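Local coordinates for protein DR2417 (Deinococcus radiodurans, PDB 4XWW) that degrades RNA, probably as a 5'-3' exonuclease with possible endonuclease activity, using a zinc-containing active site of the metallo-beta-lactamase superfamily, at residues A[249-254]-A[375-380]. Sequence-based numbering, arbitrary orientation.
With nucleotides of chain C.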
loop_
_atom_site.group_PDB
_atom_site.type_symbol
_atom_site.label_atom_id
_atom_site.label_comp_id
_atom_site.label_asym_id
_atom_site.label_seq_id
_atom_site.Cartn_x
_atom_site.Cartn_y
_atom_site.Cartn_z
ATOM N N VAL A 249 17.820 14.644 12.068
ATOM C CA VAL A 249 19.009 14.991 12.823
ATOM C C VAL A 249 18.775 15.008 14.325
ATOM O O VAL A 249 19.640 14.550 15.064
ATOM C CB VAL A 249 19.570 16.366 12.388
ATOM C CG1 VAL A 249 20.847 16.655 13.144
ATOM C CG2 VAL A 249 19.829 16.372 10.870
ATOM N N TYR A 250 17.638 15.534 14.790
ATOM C CA TYR A 250 17.392 15.502 16.241
ATOM C C TYR A 250 17.363 14.072 16.791
ATOM O O TYR A 250 18.016 13.767 17.791
ATOM C CB TYR A 250 16.075 16.175 16.609
ATOM C CG TYR A 250 15.957 17.612 16.184
ATOM C CD1 TYR A 250 17.035 18.498 16.290
ATOM C CD2 TYR A 250 14.759 18.091 15.685
ATOM C CE1 TYR A 250 16.900 19.842 15.885
ATOM C CE2 TYR A 250 14.616 19.404 15.297
ATOM C CZ TYR A 250 15.675 20.273 15.396
ATOM O OH TYR A 250 15.480 21.569 14.985
ATOM N N ARG A 251 16.551 13.231 16.160
ATOM C CA ARG A 251 16.455 11.803 16.497
ATOM C C ARG A 251 17.832 11.136 16.544
ATOM O O ARG A 251 18.185 10.455 17.523
ATOM C CB ARG A 251 15.557 11.102 15.476
ATOM C CG ARG A 251 15.249 9.599 15.743
ATOM C CD ARG A 251 14.097 9.385 16.734
ATOM N NE ARG A 251 12.903 10.152 16.397
ATOM C CZ ARG A 251 11.968 9.790 15.521
ATOM N NH1 ARG A 251 12.044 8.607 14.881
ATOM N NH2 ARG A 251 10.931 10.609 15.316
ATOM N N ILE A 252 18.609 11.321 15.483
ATOM C CA ILE A 252 19.916 10.688 15.408
ATOM C C ILE A 252 20.861 11.247 16.474
ATOM O O ILE A 252 21.578 10.493 17.122
ATOM C CB ILE A 252 20.527 10.838 14.012
ATOM C CG1 ILE A 252 19.650 10.082 13.005
ATOM C CG2 ILE A 252 21.928 10.268 13.999
ATOM C CD1 ILE A 252 19.979 10.344 11.536
ATOM N N GLN A 253 20.861 12.559 16.678
ATOM C CA GLN A 253 21.740 13.120 17.708
ATOM C C GLN A 253 21.387 12.545 19.080
ATOM O O GLN A 253 22.266 12.152 19.850
ATOM C CB GLN A 253 21.650 14.646 17.763
ATOM C CG GLN A 253 22.483 15.245 18.904
ATOM C CD GLN A 253 23.983 15.139 18.660
ATOM O OE1 GLN A 253 24.456 15.323 17.538
ATOM N NE2 GLN A 253 24.743 14.878 19.724
ATOM N N ASN A 254 20.099 12.483 19.378
ATOM C CA ASN A 254 19.683 11.922 20.663
ATOM C C ASN A 254 20.096 10.454 20.795
ATOM O O ASN A 254 20.459 10.005 21.878
ATOM C CB ASN A 254 18.172 12.095 20.850
ATOM C CG ASN A 254 17.769 13.556 21.039
ATOM O OD1 ASN A 254 18.566 14.385 21.499
ATOM N ND2 ASN A 254 16.520 13.868 20.717
ATOM N N ARG A 375 6.834 3.001 21.437
ATOM C CA ARG A 375 6.696 4.375 20.949
ATOM C C ARG A 375 8.069 4.916 20.628
ATOM O O ARG A 375 8.688 5.597 21.448
ATOM C CB ARG A 375 5.996 5.279 21.961
ATOM C CG ARG A 375 5.611 6.622 21.312
ATOM C CD ARG A 375 5.055 7.659 22.281
ATOM N NE ARG A 375 3.883 7.173 23.002
ATOM C CZ ARG A 375 2.638 7.243 22.545
ATOM N NH1 ARG A 375 1.638 6.768 23.277
ATOM N NH2 ARG A 375 2.389 7.783 21.359
ATOM N N VAL A 376 8.548 4.583 19.437
ATOM C CA VAL A 376 9.906 4.909 19.056
ATOM C C VAL A 376 9.942 5.859 17.849
ATOM O O VAL A 376 10.968 6.018 17.203
ATOM C CB VAL A 376 10.733 3.641 18.762
ATOM C CG1 VAL A 376 10.950 2.859 20.055
ATOM C CG2 VAL A 376 10.049 2.759 17.720
ATOM N N HIS A 377 8.812 6.493 17.565
ATOM C CA HIS A 377 8.770 7.526 16.530
ATOM C C HIS A 377 7.777 8.618 16.868
ATOM O O HIS A 377 6.683 8.330 17.365
ATOM C CB HIS A 377 8.396 6.910 15.182
ATOM C CG HIS A 377 8.323 7.904 14.068
ATOM N ND1 HIS A 377 9.437 8.534 13.549
ATOM C CD2 HIS A 377 7.271 8.368 13.359
ATOM C CE1 HIS A 377 9.070 9.354 12.583
ATOM N NE2 HIS A 377 7.758 9.264 12.440
ATOM N N ALA A 378 8.159 9.864 16.579
ATOM C CA ALA A 378 7.255 11.006 16.621
ATOM C C ALA A 378 7.232 11.669 15.264
ATOM O O ALA A 378 8.277 11.947 14.688
ATOM C CB ALA A 378 7.694 12.012 17.694
ATOM N N SER A 379 6.036 11.951 14.768
ATOM C CA SER A 379 5.853 12.685 13.517
ATOM C C SER A 379 6.537 14.057 13.543
ATOM O O SER A 379 6.649 14.688 14.596
ATOM C CB SER A 379 4.348 12.862 13.240
ATOM O OG SER A 379 4.112 13.674 12.094
ATOM N N GLY A 380 6.985 14.503 12.380
ATOM C CA GLY A 380 7.469 15.864 12.240
ATOM C C GLY A 380 6.341 16.886 12.151
ATOM O O GLY A 380 6.617 18.085 12.066
ATOM P P U C 2 5.943 11.757 9.837
ATOM O OP1 U C 2 7.233 12.463 10.004
ATOM O OP2 U C 2 4.708 12.339 10.410
ATOM O "O5'" U C 2 5.650 11.525 8.289
ATOM C "C5'" U C 2 6.659 11.017 7.401
ATOM C "C4'" U C 2 6.536 11.665 6.041
ATOM O "O4'" U C 2 5.373 11.138 5.342
ATOM C "C3'" U C 2 6.375 13.184 6.041
ATOM O "O3'" U C 2 7.147 13.724 4.980
ATOM C "C2'" U C 2 4.898 13.374 5.713
ATOM O "O2'" U C 2 4.625 14.613 5.095
ATOM C "C1'" U C 2 4.664 12.207 4.759
ATOM N N1 U C 2 3.256 11.816 4.613
ATOM C C2 U C 2 2.805 11.513 3.344
ATOM O O2 U C 2 3.521 11.551 2.359
ATOM N N3 U C 2 1.480 11.163 3.273
ATOM C C4 U C 2 0.579 11.088 4.313
ATOM O O4 U C 2 -0.585 10.754 4.084
ATOM C C5 U C 2 1.122 11.421 5.593
ATOM C C6 U C 2 2.411 11.765 5.697
ATOM O "O3'" U C 1 6.105 10.269 10.417
#
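The guanidinium of Arg251 and the imidazole of His377 meet edge to edge, their planes turned 77° apart, with CA of His377 lying over one guanidinium face. NH1 of Arg251 donates to ND1 of His377 at 2.9 Å; the nitrogen approaches within the ring plane, and ND1 in turn lies close to the guanidinium plane, although the N-H...N angle of 149° leaves the bond somewhat bent. Also near the guanidinium plane, Ala378 O lies 3.0 Å beyond NH2 of Arg251. Arg251 leaves helix 249-261 with CG anti to the backbone N and then bends at chi2 and chi3, which brings the guanidinium crosswise to the His377 side chain, at about a right angle. A salt bridge from NE to Glu222 and a hydrogen bond from NH1 to Ser343 also hold the group; Ser343 OG also bonds Val376 O.

The other edge of the imidazole faces RNA. NE2 of His377 is hydrogen-bonded to O3' of U1 of chain C at 2.8 Å, the oxygen lying in the ring plane. Farther along the loop, Gly380 N donates an almost straight bond (172°) to OP1 of U2 of chain C at 3.1 Å. Segment 375-380 thus holds the linkage between the two nucleotides, near the zinc site: Gly380 O bonds to ND1 of the zinc ligand His153, and the His377 side chain is about 12 Å from a zinc ion.

This buried contact joins a beta-CASP helix to the substrate-binding loop that follows strand 367-369. Because ND1 accepts from Arg251, it probably carries no proton, consistent with NE2 turning an N-H to the RNA oxygen; Arg251 thus acts as a second-shell residue that probably helps set the ring's rotation and favours the tautomer with its proton on NE2.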